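Local coordinates for succinate dehydrogenase subunit A (Mycolicibacterium smegmatis, PDB 7D6V), which probably oxidises succinate to fumarate as the FAD-bearing subunit of the Sdh1 complex, passing the electrons on toward iron-sulfur clusters and a membrane quinone, at residues A[63-66]-A[67-71]; A[122-126]-A[127-131]; A[157-161]-A[162-166]; A[544-547]-A[548-552]; A[587-590]-A[591-594]. All coordinates share one frame; numbering follows the deposited sequence.

Contact 1: residues A[63-66]-A[67-71]; sequences TKDS and WQVHF
Across this junction of loop and helix, one main-chain hydrogen bond ties S66 to H70: the amide N of H70 donates to S66 O over 3.2 Å, nearly straight at 168°. It is the first of the i to i+4 bonds, and F71 N to W67 O, at 2.9 Å, repeats the pattern one residue on. D65 OD1 takes two partners. S66 N donates to D65 OD1 over 2.9 Å in a bent bond (131°), from well above the carboxylate plane, and the same oxygen forms a salt bridge with R128 in the neighbouring loop. An acidic residue suits a place where an amide and an arginine converge.

S66 occupies the N-cap position of helix 67-76, where the chain leaves the loop after strand 54-55. Serine is a common N-cap residue, and its side chain here lies against the first turn.

The remaining contacts are van der Waals. With chi1 at 53°, S66 OG lies between its own backbone N and carbonyl carbon and meets V69 CG2 at 3.3 Å. D65 OD1 comes against V69 CB at 3.7 Å, the two side chains slanting across one another. Q68 bends at chi2, so that its OE1 reaches back to S66 CB at 3.5 Å while its CD lies over the rim of one face of the W67 indole. H70 turns its ring away from the loop and uses NE2 to hydrogen-bond N427.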
loop_
_atom_site.group_PDB
_atom_site.type_symbol
_atom_site.label_atom_id
_atom_site.label_comp_id
_atom_site.label_asym_id
_atom_site.label_seq_id
_atom_site.Cartn_x
_atom_site.Cartn_y
_atom_site.Cartn_z
ATOM N N THR A 63 9.263 28.546 -13.173
ATOM C CA THR A 63 10.631 28.842 -12.774
ATOM C C THR A 63 10.750 30.051 -11.860
ATOM O O THR A 63 11.870 30.411 -11.485
ATOM C CB THR A 63 11.495 29.056 -14.017
ATOM O OG1 THR A 63 11.117 30.280 -14.657
ATOM C CG2 THR A 63 11.310 27.908 -14.987
ATOM N N LYS A 64 9.638 30.688 -11.496
ATOM C CA LYS A 64 9.686 31.809 -10.568
ATOM C C LYS A 64 9.857 31.369 -9.122
ATOM O O LYS A 64 10.071 32.221 -8.254
ATOM C CB LYS A 64 8.418 32.655 -10.693
ATOM C CG LYS A 64 8.497 33.734 -11.754
ATOM C CD LYS A 64 7.304 34.667 -11.671
ATOM C CE LYS A 64 6.001 33.889 -11.599
ATOM N NZ LYS A 64 4.857 34.746 -11.185
ATOM N N ASP A 65 9.764 30.074 -8.848
ATOM C CA ASP A 65 9.962 29.570 -7.501
ATOM C C ASP A 65 11.430 29.655 -7.100
ATOM O O ASP A 65 12.337 29.661 -7.936
ATOM C CB ASP A 65 9.477 28.127 -7.397
ATOM C CG ASP A 65 8.995 27.777 -6.014
ATOM O OD1 ASP A 65 9.060 28.645 -5.123
ATOM O OD2 ASP A 65 8.552 26.631 -5.813
ATOM N N SER A 66 11.654 29.724 -5.793
ATOM C CA SER A 66 12.996 29.742 -5.231
ATOM C C SER A 66 12.904 29.236 -3.801
ATOM O O SER A 66 11.813 29.036 -3.266
ATOM C CB SER A 66 13.613 31.141 -5.288
ATOM O OG SER A 66 12.762 32.109 -4.705
ATOM N N TRP A 67 14.067 29.013 -3.188
ATOM C CA TRP A 67 14.069 28.607 -1.790
ATOM C C TRP A 67 13.654 29.747 -0.872
ATOM O O TRP A 67 13.165 29.488 0.229
ATOM C CB TRP A 67 15.442 28.049 -1.386
ATOM C CG TRP A 67 16.531 29.068 -1.222
ATOM C CD1 TRP A 67 17.490 29.389 -2.132
ATOM C CD2 TRP A 67 16.789 29.877 -0.068
ATOM N NE1 TRP A 67 18.317 30.357 -1.627
ATOM C CE2 TRP A 67 17.908 30.675 -0.360
ATOM C CE3 TRP A 67 16.175 30.010 1.181
ATOM C CZ2 TRP A 67 18.426 31.592 0.549
ATOM C CZ3 TRP A 67 16.690 30.920 2.077
ATOM C CH2 TRP A 67 17.803 31.699 1.759
ATOM N N GLN A 68 13.828 30.997 -1.301
ATOM C CA GLN A 68 13.342 32.129 -0.518
ATOM C C GLN A 68 11.820 32.128 -0.427
ATOM O O GLN A 68 11.254 32.384 0.643
ATOM C CB GLN A 68 13.838 33.435 -1.133
ATOM C CG GLN A 68 15.312 33.704 -0.914
ATOM C CD GLN A 68 16.169 33.265 -2.084
ATOM O OE1 GLN A 68 15.767 32.425 -2.885
ATOM N NE2 GLN A 68 17.360 33.836 -2.187
ATOM N N VAL A 69 11.142 31.847 -1.541
ATOM C CA VAL A 69 9.682 31.808 -1.541
ATOM C C VAL A 69 9.177 30.676 -0.655
ATOM O O VAL A 69 8.242 30.855 0.133
ATOM C CB VAL A 69 9.155 31.682 -2.982
ATOM C CG1 VAL A 69 7.642 31.589 -2.991
ATOM C CG2 VAL A 69 9.620 32.857 -3.817
ATOM N N HIS A 70 9.790 29.497 -0.771
ATOM C CA HIS A 70 9.408 28.367 0.070
ATOM C C HIS A 70 9.672 28.663 1.542
ATOM O O HIS A 70 8.873 28.300 2.411
ATOM C CB HIS A 70 10.165 27.120 -0.381
ATOM C CG HIS A 70 9.638 25.842 0.192
ATOM N ND1 HIS A 70 10.105 24.607 -0.200
ATOM C CD2 HIS A 70 8.684 25.604 1.122
ATOM C CE1 HIS A 70 9.464 23.664 0.464
ATOM N NE2 HIS A 70 8.595 24.243 1.273
ATOM N N PHE A 71 10.793 29.324 1.839
ATOM C CA PHE A 71 11.105 29.693 3.215
ATOM C C PHE A 71 10.062 30.650 3.779
ATOM O O PHE A 71 9.604 30.482 4.914
ATOM C CB PHE A 71 12.501 30.312 3.272
ATOM C CG PHE A 71 12.832 30.961 4.584
ATOM C CD1 PHE A 71 13.070 30.197 5.711
ATOM C CD2 PHE A 71 12.915 32.337 4.687
ATOM C CE1 PHE A 71 13.378 30.790 6.910
ATOM C CE2 PHE A 71 13.221 32.934 5.885
ATOM C CZ PHE A 71 13.455 32.159 6.998
#

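Contact 2: residues A[122-126]-A[127-131]; sequences GGHTY and PRLAH
R128 reaches back to H124, and the two flat groups stand steeply to each other, their planes 72° apart. R128 NE points to H124 ND1 over 3.4 Å, a weak hydrogen bond with an angle of 156° at the hydrogen; the histidine nitrogen lies at the edge of the guanidinium, near its plane. The arginine chain gets there by bending at chi3, which brings the guanidinium alongside H124 and T125 and sets the main chain of Y126 over one of its faces. R128 NH2 comes within 3.5 Å of T125 N. Both are donors and do not bond each other; instead they share D73 OD2, which binds both, while NH1 is taken elsewhere. An arginine can serve all these partners at once because its N-H groups fan out in one plane.

R128 and L129 together face R119, forming a classic beta bulge at the start of strand 129-130, the middle strand of a small antiparallel sheet between strands 54-55 and 118-119. Both neighbouring side chains reach H124, R128 at ND1 and L129 with CD1. L129 crosses the histidine at about a right angle and lays CD1 over one ring face in a CH-pi contact, 4.0 Å from the centroid and 25° off the normal. The imidazole is steadied at its far nitrogen too, since H124 NE2 hydrogen-bonds G425 O. The side chain of L129 lies about 6 Å from the bound FAD.

At the outer bend Y126 CB packs on P127 CD at 3.4 Å, and T125 CG2 sits over the centre of the tyrosine ring, 3.8 Å above its plane.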
loop_
_atom_site.group_PDB
_atom_site.type_symbol
_atom_site.label_atom_id
_atom_site.label_comp_id
_atom_site.label_asym_id
_atom_site.label_seq_id
_atom_site.Cartn_x
_atom_site.Cartn_y
_atom_site.Cartn_z
ATOM N N GLY A 122 -2.359 24.191 -0.586
ATOM C CA GLY A 122 -2.922 25.311 0.141
ATOM C C GLY A 122 -2.004 26.479 0.432
ATOM O O GLY A 122 -2.211 27.576 -0.096
ATOM N N GLY A 123 -0.991 26.271 1.265
ATOM C CA GLY A 123 -0.165 27.366 1.723
ATOM C C GLY A 123 1.051 27.696 0.893
ATOM O O GLY A 123 1.838 28.557 1.293
ATOM N N HIS A 124 1.235 27.048 -0.252
ATOM C CA HIS A 124 2.394 27.276 -1.102
ATOM C C HIS A 124 2.058 28.281 -2.196
ATOM O O HIS A 124 0.973 28.238 -2.782
ATOM C CB HIS A 124 2.877 25.966 -1.722
ATOM C CG HIS A 124 3.119 24.878 -0.723
ATOM N ND1 HIS A 124 4.334 24.697 -0.099
ATOM C CD2 HIS A 124 2.302 23.913 -0.242
ATOM C CE1 HIS A 124 4.255 23.667 0.723
ATOM N NE2 HIS A 124 3.032 23.173 0.655
ATOM N N THR A 125 2.999 29.188 -2.464
ATOM C CA THR A 125 2.785 30.208 -3.486
ATOM C C THR A 125 2.827 29.620 -4.892
ATOM O O THR A 125 2.101 30.083 -5.778
ATOM C CB THR A 125 3.828 31.316 -3.339
ATOM O OG1 THR A 125 3.748 31.873 -2.024
ATOM C CG2 THR A 125 3.592 32.421 -4.354
ATOM N N TYR A 126 3.644 28.603 -5.110
ATOM C CA TYR A 126 3.871 28.017 -6.420
ATOM C C TYR A 126 3.707 26.510 -6.333
ATOM O O TYR A 126 3.806 25.931 -5.247
ATOM C CB TYR A 126 5.276 28.370 -6.933
ATOM C CG TYR A 126 5.484 29.846 -7.173
ATOM C CD1 TYR A 126 6.492 30.537 -6.525
ATOM C CD2 TYR A 126 4.665 30.548 -8.040
ATOM C CE1 TYR A 126 6.684 31.880 -6.739
ATOM C CE2 TYR A 126 4.848 31.894 -8.259
ATOM C CZ TYR A 126 5.861 32.554 -7.607
ATOM O OH TYR A 126 6.048 33.897 -7.823
ATOM N N PRO A 127 3.433 25.843 -7.457
ATOM C CA PRO A 127 3.336 24.376 -7.436
ATOM C C PRO A 127 4.668 23.751 -7.058
ATOM O O PRO A 127 5.691 23.983 -7.707
ATOM C CB PRO A 127 2.928 24.027 -8.873
ATOM C CG PRO A 127 2.423 25.294 -9.458
ATOM C CD PRO A 127 3.182 26.387 -8.801
ATOM N N ARG A 128 4.651 22.949 -5.997
ATOM C CA ARG A 128 5.875 22.430 -5.402
ATOM C C ARG A 128 5.849 20.945 -5.098
ATOM O O ARG A 128 6.923 20.359 -4.931
ATOM C CB ARG A 128 6.185 23.167 -4.092
ATOM C CG ARG A 128 6.953 24.442 -4.254
ATOM C CD ARG A 128 7.646 24.808 -2.966
ATOM N NE ARG A 128 6.839 25.698 -2.140
ATOM C CZ ARG A 128 6.744 27.009 -2.321
ATOM N NH1 ARG A 128 7.397 27.602 -3.303
ATOM N NH2 ARG A 128 5.988 27.729 -1.515
ATOM N N LEU A 129 4.682 20.319 -5.012
ATOM C CA LEU A 129 4.554 18.996 -4.411
ATOM C C LEU A 129 4.808 17.930 -5.467
ATOM O O LEU A 129 3.959 17.669 -6.321
ATOM C CB LEU A 129 3.183 18.836 -3.766
ATOM C CG LEU A 129 3.091 19.227 -2.289
ATOM C CD1 LEU A 129 3.260 20.722 -2.107
ATOM C CD2 LEU A 129 1.777 18.766 -1.697
ATOM N N ALA A 130 5.985 17.311 -5.409
ATOM C CA ALA A 130 6.267 16.153 -6.243
ATOM C C ALA A 130 5.402 14.983 -5.799
ATOM O O ALA A 130 5.354 14.651 -4.614
ATOM C CB ALA A 130 7.745 15.784 -6.156
ATOM N N HIS A 131 4.729 14.347 -6.753
ATOM C CA HIS A 131 3.696 13.377 -6.428
ATOM C C HIS A 131 3.700 12.243 -7.440
ATOM O O HIS A 131 4.248 12.357 -8.537
ATOM C CB HIS A 131 2.312 14.034 -6.409
ATOM C CG HIS A 131 1.876 14.534 -7.748
ATOM N ND1 HIS A 131 0.989 13.846 -8.546
ATOM C CD2 HIS A 131 2.233 15.635 -8.447
ATOM C CE1 HIS A 131 0.805 14.511 -9.672
ATOM N NE2 HIS A 131 1.549 15.601 -9.636
#

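Contact 3: residues A[157-161]-A[162-166]; sequences RELGD and YEARI
L159 and A164 make the closest apolar packing of this turn: L159 CD1 meets A164 CB at 3.6 Å. The same methyl rests on R165 CD at 3.7 Å, where the leucine and arginine side chains cross at about a right angle, so the arginine offers its aliphatic stem as apolar cover. Alanine's single methyl is small enough to fit into the bend facing L159.

Polar closure of the turn is less firm. Residues D161 to A164 form a type I beta turn whose A164 N to D161 O bond is weak, at 3.5 Å. D161 adds an Asx turn: with CG anti to the backbone N (chi1 -178°), OD1 accepts E163 N in a weak bond of 3.1 Å.

The solvent side lies at exposed L159 and G160, where the glycine leaves the helix with a positive phi of 85°, a conformation it adopts readily. Y162 and E163 point away from 157-161, and their ends meet the iron-sulfur subunit: Y162 packs on R113 of that chain, and E163 makes a long, weak ion pair with the same arginine. The turn joins helix 136-159 to strand 166-169, an edge strand of the parallel five-stranded sheet beside strand 34-37, with I166 already tucked against helix 18-30.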
loop_
_atom_site.group_PDB
_atom_site.type_symbol
_atom_site.label_atom_id
_atom_site.label_comp_id
_atom_site.label_asym_id
_atom_site.label_seq_id
_atom_site.Cartn_x
_atom_site.Cartn_y
_atom_site.Cartn_z
ATOM N N ARG A 157 28.380 -8.443 -1.912
ATOM C CA ARG A 157 29.384 -8.653 -2.952
ATOM C C ARG A 157 30.788 -8.310 -2.469
ATOM O O ARG A 157 31.751 -8.995 -2.829
ATOM C CB ARG A 157 29.044 -7.855 -4.208
ATOM C CG ARG A 157 27.859 -8.397 -4.979
ATOM C CD ARG A 157 27.707 -7.696 -6.315
ATOM N NE ARG A 157 27.358 -6.288 -6.167
ATOM C CZ ARG A 157 26.111 -5.837 -6.082
ATOM N NH1 ARG A 157 25.094 -6.685 -6.136
ATOM N NH2 ARG A 157 25.882 -4.539 -5.950
ATOM N N GLU A 158 30.937 -7.263 -1.659
ATOM C CA GLU A 158 32.292 -6.813 -1.352
ATOM C C GLU A 158 32.852 -7.409 -0.063
ATOM O O GLU A 158 34.015 -7.818 -0.027
ATOM C CB GLU A 158 32.337 -5.285 -1.298
ATOM C CG GLU A 158 32.064 -4.643 -2.648
ATOM C CD GLU A 158 33.157 -4.936 -3.663
ATOM O OE1 GLU A 158 34.329 -5.080 -3.259
ATOM O OE2 GLU A 158 32.837 -5.040 -4.865
ATOM N N LEU A 159 32.054 -7.463 1.001
ATOM C CA LEU A 159 32.509 -7.977 2.285
ATOM C C LEU A 159 32.047 -9.401 2.568
ATOM O O LEU A 159 32.503 -9.996 3.549
ATOM C CB LEU A 159 32.037 -7.058 3.415
ATOM C CG LEU A 159 32.314 -5.568 3.216
ATOM C CD1 LEU A 159 31.474 -4.734 4.157
ATOM C CD2 LEU A 159 33.786 -5.270 3.413
ATOM N N GLY A 160 31.168 -9.961 1.745
ATOM C CA GLY A 160 30.716 -11.322 1.942
ATOM C C GLY A 160 29.570 -11.496 2.909
ATOM O O GLY A 160 29.386 -12.601 3.431
ATOM N N ASP A 161 28.789 -10.450 3.165
ATOM C CA ASP A 161 27.702 -10.529 4.131
ATOM C C ASP A 161 26.721 -9.402 3.852
ATOM O O ASP A 161 27.132 -8.250 3.702
ATOM C CB ASP A 161 28.247 -10.438 5.562
ATOM C CG ASP A 161 27.165 -10.563 6.617
ATOM O OD1 ASP A 161 26.016 -10.916 6.276
ATOM O OD2 ASP A 161 27.469 -10.310 7.800
ATOM N N TYR A 162 25.430 -9.739 3.782
ATOM C CA TYR A 162 24.406 -8.715 3.600
ATOM C C TYR A 162 24.403 -7.721 4.753
ATOM O O TYR A 162 24.335 -6.507 4.536
ATOM C CB TYR A 162 23.026 -9.360 3.468
ATOM C CG TYR A 162 22.765 -10.059 2.154
ATOM C CD1 TYR A 162 22.779 -9.357 0.958
ATOM C CD2 TYR A 162 22.484 -11.416 2.114
ATOM C CE1 TYR A 162 22.534 -9.992 -0.243
ATOM C CE2 TYR A 162 22.237 -12.058 0.922
ATOM C CZ TYR A 162 22.263 -11.343 -0.254
ATOM O OH TYR A 162 22.017 -11.983 -1.444
ATOM N N GLU A 163 24.490 -8.214 5.987
ATOM C CA GLU A 163 24.402 -7.373 7.174
ATOM C C GLU A 163 25.773 -7.000 7.722
ATOM O O GLU A 163 25.937 -6.849 8.936
ATOM C CB GLU A 163 23.569 -8.066 8.251
ATOM C CG GLU A 163 22.189 -8.481 7.783
ATOM C CD GLU A 163 21.558 -9.510 8.690
ATOM O OE1 GLU A 163 20.320 -9.658 8.652
ATOM O OE2 GLU A 163 22.301 -10.170 9.446
ATOM N N ALA A 164 26.764 -6.849 6.844
ATOM C CA ALA A 164 28.092 -6.452 7.294
ATOM C C ALA A 164 28.095 -5.023 7.820
ATOM O O ALA A 164 28.795 -4.716 8.791
ATOM C CB ALA A 164 29.098 -6.611 6.155
ATOM N N ARG A 165 27.327 -4.134 7.194
ATOM C CA ARG A 165 27.246 -2.744 7.619
ATOM C C ARG A 165 25.852 -2.303 8.034
ATOM O O ARG A 165 25.736 -1.403 8.863
ATOM C CB ARG A 165 27.738 -1.804 6.507
ATOM C CG ARG A 165 29.010 -2.238 5.805
ATOM C CD ARG A 165 30.138 -2.494 6.781
ATOM N NE ARG A 165 30.599 -1.275 7.432
ATOM C CZ ARG A 165 31.588 -1.235 8.316
ATOM N NH1 ARG A 165 32.222 -2.349 8.650
ATOM N NH2 ARG A 165 31.948 -0.082 8.864
ATOM N N ILE A 166 24.798 -2.895 7.480
ATOM C CA ILE A 166 23.426 -2.521 7.800
ATOM C C ILE A 166 22.655 -3.783 8.152
ATOM O O ILE A 166 22.600 -4.722 7.350
ATOM C CB ILE A 166 22.734 -1.789 6.639
ATOM C CG1 ILE A 166 23.332 -0.401 6.432
ATOM C CG2 ILE A 166 21.244 -1.671 6.901
ATOM C CD1 ILE A 166 22.662 0.369 5.322
#

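Contact 4: residues A[544-547]-A[548-552]; sequences LLVS and ECVAK
E548 lies with its CB against the carbonyl oxygens of the turn before, 3.6 Å from L544 O and as far from L545 O. Its amide N donates to L544 O over 3.0 Å at 163°. The side chain then leaves anti to the backbone N (chi1 -163°) and runs on extended, carrying the buried carboxylate to K516, with which OE2 forms a salt bridge. K552, one turn on, adds a long ion pair, its NZ 3.9 Å from E548 OE1. K516, and more distantly K552, probably stabilise the negative charge; the nearby D594 carboxylate may oppose it.

S547 carries the helix bonding on, its O receiving A551 N at 2.9 Å. This is regular alpha-helix, within the second half of helix 532-556 in the C-terminal region, and each of the four bonds across the junction joins residue i to i+4. With chi1 at -53°, S547 OG swings back beside its backbone N to bond M543 O, so a buried hydroxyl is satisfied within its own helix. Serine is also slim enough to lie against L512 of helix 502-518.

V546 O accepts V550 N at 2.9 Å. The two valines touch loosely along one face, CG1 of V546 lying 4.3 Å from CG2 of V550. V546 itself packs on H230 at the start of helix 230-236. L545, whose O takes C549 N at 3.0 Å, sends its side chain to A231 and L234 of that same helix.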
loop_
_atom_site.group_PDB
_atom_site.type_symbol
_atom_site.label_atom_id
_atom_site.label_comp_id
_atom_site.label_asym_id
_atom_site.label_seq_id
_atom_site.Cartn_x
_atom_site.Cartn_y
_atom_site.Cartn_z
ATOM N N LEU A 544 1.278 8.173 28.844
ATOM C CA LEU A 544 0.959 9.004 30.001
ATOM C C LEU A 544 1.937 10.164 30.141
ATOM O O LEU A 544 1.526 11.300 30.416
ATOM C CB LEU A 544 0.951 8.156 31.271
ATOM C CG LEU A 544 -0.225 7.196 31.461
ATOM C CD1 LEU A 544 0.050 6.227 32.597
ATOM C CD2 LEU A 544 -1.510 7.961 31.710
ATOM N N LEU A 545 3.232 9.901 29.953
ATOM C CA LEU A 545 4.222 10.971 30.049
ATOM C C LEU A 545 3.980 12.044 28.989
ATOM O O LEU A 545 3.996 13.249 29.282
ATOM C CB LEU A 545 5.626 10.383 29.923
ATOM C CG LEU A 545 6.805 11.286 30.274
ATOM C CD1 LEU A 545 6.696 11.740 31.705
ATOM C CD2 LEU A 545 8.116 10.564 30.042
ATOM N N VAL A 546 3.730 11.618 27.749
ATOM C CA VAL A 546 3.515 12.577 26.671
ATOM C C VAL A 546 2.230 13.365 26.899
ATOM O O VAL A 546 2.170 14.569 26.624
ATOM C CB VAL A 546 3.513 11.854 25.312
ATOM C CG1 VAL A 546 3.006 12.769 24.217
ATOM C CG2 VAL A 546 4.911 11.364 24.983
ATOM N N SER A 547 1.184 12.707 27.409
ATOM C CA SER A 547 -0.061 13.409 27.695
ATOM C C SER A 547 0.133 14.465 28.774
ATOM O O SER A 547 -0.401 15.575 28.665
ATOM C CB SER A 547 -1.141 12.412 28.108
ATOM O OG SER A 547 -1.268 11.380 27.148
ATOM N N GLU A 548 0.889 14.138 29.826
ATOM C CA GLU A 548 1.172 15.136 30.852
ATOM C C GLU A 548 1.915 16.330 30.266
ATOM O O GLU A 548 1.594 17.487 30.574
ATOM C CB GLU A 548 1.976 14.511 31.991
ATOM C CG GLU A 548 1.985 15.329 33.271
ATOM C CD GLU A 548 2.889 14.738 34.336
ATOM O OE1 GLU A 548 3.267 15.471 35.275
ATOM O OE2 GLU A 548 3.224 13.537 34.239
ATOM N N CYS A 549 2.906 16.068 29.408
ATOM C CA CYS A 549 3.651 17.162 28.789
ATOM C C CYS A 549 2.736 18.050 27.952
ATOM O O CYS A 549 2.791 19.285 28.041
ATOM C CB CYS A 549 4.784 16.602 27.931
ATOM S SG CYS A 549 6.288 16.226 28.834
ATOM N N VAL A 550 1.885 17.431 27.132
ATOM C CA VAL A 550 0.990 18.189 26.260
ATOM C C VAL A 550 0.038 19.043 27.087
ATOM O O VAL A 550 -0.175 20.227 26.796
ATOM C CB VAL A 550 0.223 17.238 25.323
ATOM C CG1 VAL A 550 -0.877 17.983 24.598
ATOM C CG2 VAL A 550 1.169 16.602 24.328
ATOM N N ALA A 551 -0.546 18.456 28.135
ATOM C CA ALA A 551 -1.501 19.193 28.953
ATOM C C ALA A 551 -0.840 20.367 29.663
ATOM O O ALA A 551 -1.408 21.464 29.723
ATOM C CB ALA A 551 -2.158 18.255 29.962
ATOM N N LYS A 552 0.364 20.165 30.203
ATOM C CA LYS A 552 1.024 21.256 30.912
ATOM C C LYS A 552 1.424 22.381 29.961
ATOM O O LYS A 552 1.266 23.564 30.292
ATOM C CB LYS A 552 2.235 20.729 31.676
ATOM C CG LYS A 552 1.861 19.945 32.913
ATOM C CD LYS A 552 3.051 19.734 33.822
ATOM C CE LYS A 552 2.611 19.179 35.161
ATOM N NZ LYS A 552 3.712 19.216 36.154
#

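Contact 5: residues A[587-590]-A[591-594]; sequences GGDP and VVPD
The chain doubles back round a cis peptide between D589 and P590, which brings G588 alongside V592, their CA atoms 4.9 Å apart, without any conventional hydrogen bond across the bend. What joins them is a CA-H...O contact: V592 CA lies 3.1 Å from G588 O, with an angle of 154° at the hydrogen. G587 and G588 both adopt positive phi, 151° and 120°, backbone angles at which a CB would press on the preceding carbonyl oxygen; glycine is therefore the natural residue at both places.

D589 and V592 lie side by side and point the same way. D589 OD1 touches V592 CG1 at 3.4 Å, the valine branch standing beside its own backbone N. With cis P590 third of four, residues 588-591 come close to a type VI beta turn in the surface loop between strands 582-585 and 594-597, and a backbone hydrogen bond between S586 and P593 closes the loop's base. The P593 ring leans on the other arm of the loop, its CD 3.0 Å from G587 O; a proline suits this spot because it needs no partner for its nitrogen. V591 packs on L544, and V592 on L545 and V585, so both valines pack the loop on helix 532-556, a side that suits beta-branched apolar residues.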
loop_
_atom_site.group_PDB
_atom_site.type_symbol
_atom_site.label_atom_id
_atom_site.label_comp_id
_atom_site.label_asym_id
_atom_site.label_seq_id
_atom_site.Cartn_x
_atom_site.Cartn_y
_atom_site.Cartn_z
ATOM N N GLY A 587 11.523 14.020 38.314
ATOM C CA GLY A 587 11.893 12.800 39.012
ATOM C C GLY A 587 10.760 12.155 39.796
ATOM O O GLY A 587 9.874 12.809 40.335
ATOM N N GLY A 588 10.830 10.827 39.907
ATOM C CA GLY A 588 9.803 10.013 40.533
ATOM C C GLY A 588 9.202 8.997 39.580
ATOM O O GLY A 588 8.392 9.344 38.720
ATOM N N ASP A 589 9.564 7.732 39.753
ATOM C CA ASP A 589 9.283 6.671 38.793
ATOM C C ASP A 589 7.931 6.031 39.075
ATOM O O ASP A 589 7.296 6.307 40.096
ATOM C CB ASP A 589 10.405 5.635 38.854
ATOM C CG ASP A 589 11.703 6.152 38.286
ATOM O OD1 ASP A 589 11.653 6.997 37.370
ATOM O OD2 ASP A 589 12.773 5.721 38.758
ATOM N N PRO A 590 7.438 5.149 38.174
ATOM C CA PRO A 590 7.902 4.775 36.826
ATOM C C PRO A 590 7.335 5.666 35.728
ATOM O O PRO A 590 7.697 5.515 34.563
ATOM C CB PRO A 590 7.393 3.337 36.656
ATOM C CG PRO A 590 6.890 2.917 38.003
ATOM C CD PRO A 590 6.465 4.174 38.683
ATOM N N VAL A 591 6.442 6.575 36.102
ATOM C CA VAL A 591 5.971 7.634 35.219
ATOM C C VAL A 591 6.391 8.939 35.877
ATOM O O VAL A 591 5.753 9.404 36.828
ATOM C CB VAL A 591 4.460 7.581 34.982
ATOM C CG1 VAL A 591 4.064 8.608 33.936
ATOM C CG2 VAL A 591 4.040 6.189 34.544
ATOM N N VAL A 592 7.471 9.527 35.377
ATOM C CA VAL A 592 8.089 10.702 35.982
ATOM C C VAL A 592 7.227 11.943 35.777
ATOM O O VAL A 592 6.425 11.994 34.834
ATOM C CB VAL A 592 9.502 10.900 35.420
ATOM C CG1 VAL A 592 10.366 9.711 35.770
ATOM C CG2 VAL A 592 9.433 11.023 33.925
ATOM N N PRO A 593 7.333 12.946 36.643
ATOM C CA PRO A 593 6.656 14.221 36.409
ATOM C C PRO A 593 7.532 15.191 35.628
ATOM O O PRO A 593 8.758 15.086 35.597
ATOM C CB PRO A 593 6.388 14.743 37.827
ATOM C CG PRO A 593 7.422 14.110 38.676
ATOM C CD PRO A 593 7.950 12.883 37.976
ATOM N N ASP A 594 6.868 16.151 34.991
ATOM C CA ASP A 594 7.523 17.086 34.093
ATOM C C ASP A 594 7.396 18.514 34.601
ATOM O O ASP A 594 6.421 18.877 35.263
ATOM C CB ASP A 594 6.940 16.998 32.684
ATOM C CG ASP A 594 6.867 15.579 32.177
ATOM O OD1 ASP A 594 5.830 14.921 32.400
ATOM O OD2 ASP A 594 7.847 15.119 31.554
#

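Contacts 1 and 2, both partly buried, adjoin in the FAD-binding part, their centres 11 Å apart, and share charged chemistry: acidic and arginine side chains knit the start of helix 67-76 to the loop before strand 129-130. Contacts 4 and 5 form a second pair, their centres 12 Å apart, on the opposite side of the chain's centre. There contact 4 is fully buried and rests on regular helix bonds, whereas contact 5 is a surface loop shaped by glycine and proline; K552 NZ joins them, 2.9 Å from D594 O. Contact 3 stands alone at the surface, at least about 24 Å between nearest atoms from every other; its turn is closed by weak bonds, while Y162 and E163 face the iron-sulfur subunit.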